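Local coordinates for V-type ATP synthase alpha chain (Nanoarchaeum equitans Kin4-M, PDB 5BN3), which is the A subunit of a V-type ATP synthase family complex and binds ADP in a P-loop-type domain, at residues P66-G72 and L178-I184; I248-E252 and D320-W325; I451-E455 and M480-R485. One frame throughout, in Å; residues are numbered along the deposited sequence.

Contact 1: residues P66-G72 and L178-I184; sequences PLTIELG and LYHEWPI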
# COMPACT_ATOMS: atom_id res chain seq x y z
N PRO A 66 -3.73 -43.70 4.28
CA PRO A 66 -3.99 -42.26 4.33
C PRO A 66 -4.52 -41.85 5.70
O PRO A 66 -4.73 -42.71 6.56
CB PRO A 66 -5.07 -42.06 3.27
CG PRO A 66 -5.83 -43.35 3.29
CD PRO A 66 -4.81 -44.43 3.59
N LEU A 67 -4.72 -40.55 5.90
CA LEU A 67 -5.21 -40.04 7.17
C LEU A 67 -6.70 -40.33 7.31
O LEU A 67 -7.51 -39.88 6.49
CB LEU A 67 -4.95 -38.53 7.27
CG LEU A 67 -4.80 -37.90 8.65
CD1 LEU A 67 -3.75 -38.63 9.45
CD2 LEU A 67 -4.44 -36.43 8.55
N THR A 68 -7.08 -41.09 8.34
CA THR A 68 -8.46 -41.53 8.50
C THR A 68 -9.06 -41.15 9.85
O THR A 68 -8.35 -40.78 10.78
CB THR A 68 -8.59 -43.05 8.33
OG1 THR A 68 -7.93 -43.72 9.41
CG2 THR A 68 -7.99 -43.50 7.01
N ILE A 69 -10.39 -41.26 9.94
CA ILE A 69 -11.11 -41.10 11.19
C ILE A 69 -12.02 -42.31 11.41
O ILE A 69 -12.61 -42.82 10.45
CB ILE A 69 -11.94 -39.80 11.21
CG1 ILE A 69 -12.72 -39.66 12.52
CG2 ILE A 69 -12.90 -39.75 10.03
CD1 ILE A 69 -11.85 -39.61 13.75
N GLU A 70 -12.11 -42.77 12.65
CA GLU A 70 -13.03 -43.85 12.99
C GLU A 70 -14.44 -43.30 13.13
O GLU A 70 -14.68 -42.38 13.92
CB GLU A 70 -12.60 -44.54 14.29
CG GLU A 70 -11.34 -45.38 14.16
CD GLU A 70 -10.87 -45.92 15.50
OE1 GLU A 70 -11.55 -45.69 16.52
OE2 GLU A 70 -9.80 -46.58 15.53
N LEU A 71 -15.37 -43.86 12.37
CA LEU A 71 -16.76 -43.41 12.39
C LEU A 71 -17.66 -44.48 13.02
O LEU A 71 -17.86 -45.54 12.44
CB LEU A 71 -17.24 -43.10 10.98
CG LEU A 71 -16.41 -42.05 10.22
CD1 LEU A 71 -16.80 -42.01 8.75
CD2 LEU A 71 -16.60 -40.69 10.86
N GLY A 72 -18.21 -44.18 14.19
CA GLY A 72 -19.10 -45.09 14.88
C GLY A 72 -19.50 -44.54 16.24
O GLY A 72 -19.24 -43.37 16.54
N LEU A 178 -19.15 -52.07 14.24
CA LEU A 178 -20.01 -50.95 14.57
C LEU A 178 -19.41 -49.65 14.04
O LEU A 178 -20.06 -48.60 14.05
CB LEU A 178 -20.22 -50.85 16.08
CG LEU A 178 -21.13 -51.90 16.73
CD1 LEU A 178 -21.12 -51.78 18.24
CD2 LEU A 178 -22.55 -51.74 16.21
N TYR A 179 -18.17 -49.74 13.56
CA TYR A 179 -17.46 -48.58 13.03
C TYR A 179 -16.72 -48.92 11.75
O TYR A 179 -16.43 -50.09 11.48
CB TYR A 179 -16.45 -48.06 14.06
CG TYR A 179 -15.14 -48.81 14.08
CD1 TYR A 179 -15.00 -50.01 14.77
CD2 TYR A 179 -14.02 -48.31 13.42
CE1 TYR A 179 -13.81 -50.69 14.79
CE2 TYR A 179 -12.82 -48.99 13.43
CZ TYR A 179 -12.72 -50.17 14.12
OH TYR A 179 -11.52 -50.85 14.14
N HIS A 180 -16.40 -47.90 10.97
CA HIS A 180 -15.48 -48.06 9.84
C HIS A 180 -14.58 -46.83 9.71
O HIS A 180 -14.89 -45.76 10.23
CB HIS A 180 -16.22 -48.35 8.53
CG HIS A 180 -16.98 -47.18 7.98
ND1 HIS A 180 -18.24 -46.83 8.42
CD2 HIS A 180 -16.66 -46.29 7.01
CE1 HIS A 180 -18.66 -45.77 7.75
NE2 HIS A 180 -17.72 -45.42 6.89
N GLU A 181 -13.45 -47.01 9.03
CA GLU A 181 -12.49 -45.92 8.85
C GLU A 181 -12.72 -45.23 7.51
O GLU A 181 -13.12 -45.87 6.54
CB GLU A 181 -11.06 -46.45 8.92
CG GLU A 181 -10.65 -46.97 10.29
CD GLU A 181 -9.20 -47.40 10.33
OE1 GLU A 181 -8.69 -47.86 9.28
OE2 GLU A 181 -8.57 -47.28 11.40
N TRP A 182 -12.47 -43.92 7.47
CA TRP A 182 -12.63 -43.17 6.23
C TRP A 182 -11.59 -42.07 6.11
O TRP A 182 -11.32 -41.35 7.07
CB TRP A 182 -14.04 -42.57 6.16
CG TRP A 182 -14.34 -41.98 4.82
CD1 TRP A 182 -14.18 -40.69 4.44
CD2 TRP A 182 -14.85 -42.68 3.68
NE1 TRP A 182 -14.57 -40.53 3.13
CE2 TRP A 182 -14.98 -41.74 2.64
CE3 TRP A 182 -15.21 -44.01 3.44
CZ2 TRP A 182 -15.46 -42.09 1.38
CZ3 TRP A 182 -15.68 -44.35 2.19
CH2 TRP A 182 -15.80 -43.40 1.17
N PRO A 183 -10.98 -41.93 4.92
CA PRO A 183 -9.99 -40.88 4.66
C PRO A 183 -10.64 -39.50 4.73
O PRO A 183 -11.57 -39.23 3.97
CB PRO A 183 -9.54 -41.17 3.22
CG PRO A 183 -9.93 -42.60 2.96
CD PRO A 183 -11.19 -42.80 3.75
N ILE A 184 -10.15 -38.64 5.62
CA ILE A 184 -10.78 -37.34 5.86
C ILE A 184 -10.68 -36.38 4.67
O ILE A 184 -11.48 -35.45 4.56
CB ILE A 184 -10.21 -36.66 7.12
CG1 ILE A 184 -8.71 -36.42 6.99
CG2 ILE A 184 -10.53 -37.47 8.36
CD1 ILE A 184 -8.11 -35.67 8.17
O HOH W 1 -8.06 -43.90 11.98

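Contact 2: residues I248-E252 and D320-W325; sequences IGCGE and DSTSRW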
# COMPACT_ATOMS: atom_id res chain seq x y z
N ILE A 248 -15.99 -27.15 15.63
CA ILE A 248 -14.56 -27.24 15.39
C ILE A 248 -13.84 -26.00 15.90
O ILE A 248 -13.99 -24.91 15.34
CB ILE A 248 -14.25 -27.41 13.89
CG1 ILE A 248 -15.13 -28.50 13.27
CG2 ILE A 248 -12.78 -27.74 13.69
CD1 ILE A 248 -14.88 -28.72 11.79
N GLY A 249 -13.08 -26.16 16.97
CA GLY A 249 -12.21 -25.11 17.45
C GLY A 249 -10.90 -25.16 16.70
O GLY A 249 -9.98 -25.88 17.09
N CYS A 250 -10.82 -24.40 15.61
CA CYS A 250 -9.65 -24.41 14.75
C CYS A 250 -8.72 -23.25 15.08
O CYS A 250 -8.95 -22.12 14.64
CB CYS A 250 -10.08 -24.36 13.28
SG CYS A 250 -8.73 -24.41 12.08
N GLY A 251 -7.68 -23.52 15.87
CA GLY A 251 -6.66 -22.54 16.18
C GLY A 251 -7.11 -21.40 17.08
O GLY A 251 -6.55 -20.31 17.01
N GLU A 252 -8.09 -21.66 17.95
CA GLU A 252 -8.58 -20.64 18.88
C GLU A 252 -8.23 -20.95 20.34
O GLU A 252 -7.35 -21.76 20.60
CB GLU A 252 -10.08 -20.42 18.72
CG GLU A 252 -10.48 -19.82 17.38
CD GLU A 252 -9.93 -18.41 17.19
OE1 GLU A 252 -9.95 -17.62 18.16
OE2 GLU A 252 -9.47 -18.10 16.07
N ASP A 320 -14.48 -22.46 13.80
CA ASP A 320 -13.99 -21.23 14.42
C ASP A 320 -12.51 -21.42 14.78
O ASP A 320 -12.20 -22.07 15.77
CB ASP A 320 -14.81 -20.96 15.69
CG ASP A 320 -14.38 -19.70 16.43
OD1 ASP A 320 -13.78 -18.81 15.80
OD2 ASP A 320 -14.67 -19.60 17.64
N SER A 321 -11.60 -20.86 13.99
CA SER A 321 -11.90 -20.01 12.84
C SER A 321 -11.15 -20.49 11.59
O SER A 321 -10.04 -21.01 11.70
CB SER A 321 -11.52 -18.57 13.16
OG SER A 321 -11.20 -17.85 11.98
N THR A 322 -11.75 -20.30 10.42
CA THR A 322 -11.15 -20.76 9.17
C THR A 322 -9.88 -20.01 8.78
O THR A 322 -9.06 -20.52 8.01
CB THR A 322 -12.15 -20.70 7.99
OG1 THR A 322 -12.57 -19.35 7.78
CG2 THR A 322 -13.36 -21.57 8.29
N SER A 323 -9.71 -18.80 9.30
CA SER A 323 -8.50 -18.03 9.07
C SER A 323 -7.25 -18.72 9.62
O SER A 323 -6.15 -18.55 9.09
CB SER A 323 -8.63 -16.63 9.66
OG SER A 323 -9.74 -15.95 9.10
N ARG A 324 -7.41 -19.50 10.69
CA ARG A 324 -6.29 -20.19 11.31
C ARG A 324 -5.82 -21.35 10.44
O ARG A 324 -4.64 -21.67 10.39
CB ARG A 324 -6.67 -20.70 12.71
CG ARG A 324 -7.30 -19.64 13.61
CD ARG A 324 -6.44 -18.39 13.68
NE ARG A 324 -7.12 -17.32 14.40
CZ ARG A 324 -6.97 -16.02 14.14
NH1 ARG A 324 -6.15 -15.63 13.17
NH2 ARG A 324 -7.63 -15.12 14.84
N TRP A 325 -6.77 -21.97 9.75
CA TRP A 325 -6.49 -23.02 8.77
C TRP A 325 -5.74 -22.40 7.60
O TRP A 325 -4.78 -22.97 7.09
CB TRP A 325 -7.80 -23.67 8.31
CG TRP A 325 -7.70 -24.57 7.11
CD1 TRP A 325 -6.62 -25.31 6.71
CD2 TRP A 325 -8.73 -24.82 6.13
NE1 TRP A 325 -6.91 -26.00 5.56
CE2 TRP A 325 -8.20 -25.72 5.19
CE3 TRP A 325 -10.04 -24.38 5.98
CZ2 TRP A 325 -8.94 -26.18 4.09
CZ3 TRP A 325 -10.78 -24.84 4.90
CH2 TRP A 325 -10.22 -25.73 3.97
O HOH W 2 -13.03 -16.36 17.12

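Contact 3: residues I451-E455 and M480-R485; sequences ILKRE and MGRIIR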
# COMPACT_ATOMS: atom_id res chain seq x y z
N ILE A 451 -37.01 0.37 7.34
CA ILE A 451 -36.83 1.30 8.46
C ILE A 451 -35.36 1.45 8.86
O ILE A 451 -34.88 2.56 9.07
CB ILE A 451 -37.69 0.86 9.67
CG1 ILE A 451 -39.18 1.05 9.37
CG2 ILE A 451 -37.30 1.65 10.92
CD1 ILE A 451 -40.09 0.41 10.40
N LEU A 452 -34.66 0.32 8.95
CA LEU A 452 -33.24 0.32 9.29
C LEU A 452 -32.41 1.07 8.24
O LEU A 452 -31.45 1.76 8.57
CB LEU A 452 -32.73 -1.11 9.46
CG LEU A 452 -33.32 -1.89 10.63
CD1 LEU A 452 -32.98 -3.37 10.54
CD2 LEU A 452 -32.83 -1.32 11.94
N LYS A 453 -32.80 0.92 6.98
CA LYS A 453 -32.13 1.61 5.88
C LYS A 453 -32.39 3.12 5.94
O LYS A 453 -31.48 3.92 5.79
CB LYS A 453 -32.57 1.05 4.53
CG LYS A 453 -32.05 1.80 3.31
CD LYS A 453 -30.53 1.78 3.23
CE LYS A 453 -30.03 2.43 1.94
NZ LYS A 453 -28.55 2.36 1.81
N ARG A 454 -33.65 3.48 6.17
CA ARG A 454 -34.04 4.89 6.25
C ARG A 454 -33.38 5.58 7.43
O ARG A 454 -32.91 6.71 7.32
CB ARG A 454 -35.57 5.02 6.34
CG ARG A 454 -36.08 6.45 6.20
CD ARG A 454 -36.07 6.91 4.74
NE ARG A 454 -36.28 8.35 4.60
CZ ARG A 454 -35.30 9.21 4.33
NH1 ARG A 454 -34.06 8.78 4.18
NH2 ARG A 454 -35.57 10.51 4.22
N GLU A 455 -33.33 4.89 8.57
CA GLU A 455 -32.63 5.40 9.75
C GLU A 455 -31.16 5.64 9.42
O GLU A 455 -30.58 6.65 9.83
CB GLU A 455 -32.75 4.42 10.92
CG GLU A 455 -31.96 4.83 12.16
CD GLU A 455 -32.03 3.81 13.28
OE1 GLU A 455 -31.81 2.61 13.02
OE2 GLU A 455 -32.31 4.22 14.43
N MET A 480 -38.61 3.99 15.52
CA MET A 480 -38.85 2.59 15.18
C MET A 480 -37.55 1.81 15.00
O MET A 480 -37.47 0.63 15.34
CB MET A 480 -39.69 2.47 13.91
CG MET A 480 -41.08 3.07 14.02
SD MET A 480 -42.02 2.39 15.40
CE MET A 480 -41.99 0.65 15.00
N GLY A 481 -36.54 2.48 14.45
CA GLY A 481 -35.24 1.87 14.26
C GLY A 481 -34.62 1.46 15.58
O GLY A 481 -34.04 0.38 15.69
N ARG A 482 -34.75 2.32 16.58
CA ARG A 482 -34.26 2.03 17.92
C ARG A 482 -34.97 0.82 18.53
O ARG A 482 -34.36 -0.01 19.19
CB ARG A 482 -34.41 3.25 18.83
CG ARG A 482 -34.04 2.99 20.29
CD ARG A 482 -34.20 4.23 21.16
NE ARG A 482 -33.88 3.96 22.57
CZ ARG A 482 -34.79 3.73 23.51
NH1 ARG A 482 -36.08 3.75 23.21
NH2 ARG A 482 -34.40 3.48 24.76
N ILE A 483 -36.28 0.74 18.29
CA ILE A 483 -37.09 -0.36 18.80
C ILE A 483 -36.68 -1.69 18.17
O ILE A 483 -36.57 -2.71 18.85
CB ILE A 483 -38.59 -0.12 18.54
CG1 ILE A 483 -39.07 1.13 19.29
CG2 ILE A 483 -39.42 -1.31 18.98
CD1 ILE A 483 -40.53 1.46 19.06
N ILE A 484 -36.47 -1.68 16.86
CA ILE A 484 -36.05 -2.87 16.13
C ILE A 484 -34.65 -3.32 16.57
O ILE A 484 -34.41 -4.50 16.79
CB ILE A 484 -36.09 -2.63 14.60
CG1 ILE A 484 -37.54 -2.43 14.14
CG2 ILE A 484 -35.45 -3.80 13.86
CD1 ILE A 484 -37.67 -1.80 12.77
N ARG A 485 -33.74 -2.36 16.71
CA ARG A 485 -32.38 -2.66 17.13
C ARG A 485 -32.30 -3.16 18.57
O ARG A 485 -31.70 -4.20 18.84
CB ARG A 485 -31.47 -1.43 16.95
CG ARG A 485 -31.09 -1.15 15.49
CD ARG A 485 -30.13 0.02 15.37
NE ARG A 485 -30.77 1.31 15.59
CZ ARG A 485 -30.70 1.99 16.73
NH1 ARG A 485 -30.01 1.51 17.76
NH2 ARG A 485 -31.32 3.16 16.85

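Contact 1: residues P66-G72 and L178-I184
Strands 68-71 and 180-183 run antiparallel, their axes 4.4 Å apart at closest and 147° between directions, as a twisted two-stranded ribbon. Ile69 pairs with Trp182 through both backbone bonds (Ile69 N to Trp182 O 3.0 Å, Trp182 N to Ile69 O 3.2 Å), and Leu71 with His180 likewise (Leu71 N to His180 O 2.9 Å, His180 N to Leu71 O 3.1 Å). Ile184 N to Leu67 O, 3.0 Å, extends the pairing past the strand end. Ile69, Leu71, His180 and Trp182 share one face; there Leu71 CD1 meets Trp182 CB at 3.8 Å. Glu70 and Glu181 share the other, with OE2 atoms 4.4 Å apart; a salt bridge to Arg110 offsets the charge on Glu70. At Gly72 a CB would clash with Tyr179 CB. This is a two-stranded antiparallel beta ribbon, pairing segments 106 residues apart at their closest ends and packing on helix 293-309 of the nucleotide-binding region through Ile69, Leu71 and Ile184.

Contact 2: residues I248-E252 and D320-W325
Asp320 ends strand 314-320, parallel to strand 244-250, and its backbone spans two residues of that neighbour: Asp320 N donates to Ile248 O at 2.9 Å, and Asp320 O accepts from Cys250 N at 2.7 Å. The carboxylate takes a bond from water 2 (OD1 to water O, 2.9 Å), while OD2 is hydrogen-bonded to Thr230 OG1 of the P-loop. A cis peptide joins Asp320 to Ser321, whose N donates to Cys250 O at 3.0 Å. Ser321 is also the N-cap of helix 322-335: its OG accepts from Ser323 N at 3.2 Å and is hydrogen-bonded to Ser380 OG. Thr322 and Ser323 turn to strand 370-379. Arg324 swings back, and its NE forms a salt bridge with Glu252 OE2 at 3.0 Å; Tyr256 and Tyr297 of the neighbouring NEQ263 chain add cation-pi contacts to its guanidinium. A CB on Gly251 would clash with Arg324 CB, and the positive phi there also suits glycine. Last comes Trp325, its CB 4.0 Å from Cys250 SG. Magnesium lies about 4 Å from the Glu252 side chain, and ADP about 5 Å from that of Asp320. Two parallel strands thus end side by side at the nucleotide site of a P-loop NTPase; Asp320, closing its strand and bonded to the P-loop threonine, is consistent with a Walker B aspartate.

Contact 3: residues I451-E455 and M480-R485
Helices 441-458 and 472-489 cross here with segment axes 9.3 Å apart and 123° between their directions. The polar link is one side-chain pair. Arg485 donates twice to Glu455, NE to OE1 at 3.1 Å and NH2 to OE2 at 2.8 Å, with N-H...O angles of 162° and 163°. Both carboxylate oxygens therefore have a partner, in a bidentate salt bridge approached along the edge of the guanidinium. The backbone polar groups nearby are spent inside their own helices: Glu455 N on Ile451 O at 2.8 Å, Ile484 N on Met480 O at 2.9 Å and Arg485 N on Gly481 O at 2.9 Å. Gly481 sits where the backbones come closest, its CA 5.6 Å from that of Leu452. A CB at this position would run into Glu455 CD, so the bare glycine lets the glutamate lie across the helix, with OE1 3.7 Å from Gly481 CA. Beside the ion pair, Ile451 CG2 packs on Met480 CB and on Ile484 CD1, both at 3.9 Å, and Leu452 CD2 lies 4.1 Å from Ile484 CG2 and 4.0 Å from Arg485 CG. Other charges find partners away from this crossing: Arg482 bridges to Glu539, Arg454 to Glu457, and Lys453 to Asp308 of the neighbouring NEQ263 chain. In this helical C-terminal domain, apolar packing thus lies beside a charge-balanced pair of the buried Glu455 and the partly exposed Arg485, whose two directional bonds fix how they face each other across the crossing.

The three contacts follow one another along the chain without sharing an element: a beta ribbon, a strand and helix start beside a parallel strand, and two crossing helices. Contact 2 lies deepest, its centre about 11 Å from the chain's centre, with every touching residue buried; contact 1, its centre at 21 Å, is partly exposed, and contact 3, its centre at 30 Å, is mostly buried. Contacts 1 and 3 lie on opposite sides of the chain's centre. Backbone hydrogen bonds dominate contact 1, contact 2 combines them with a salt bridge, and contact 3 has its cross-segment hydrogen bonds between side chains only, beside apolar packing that includes the Gly481 backbone. Helix 293-309 packs against both contacts 1 and 2.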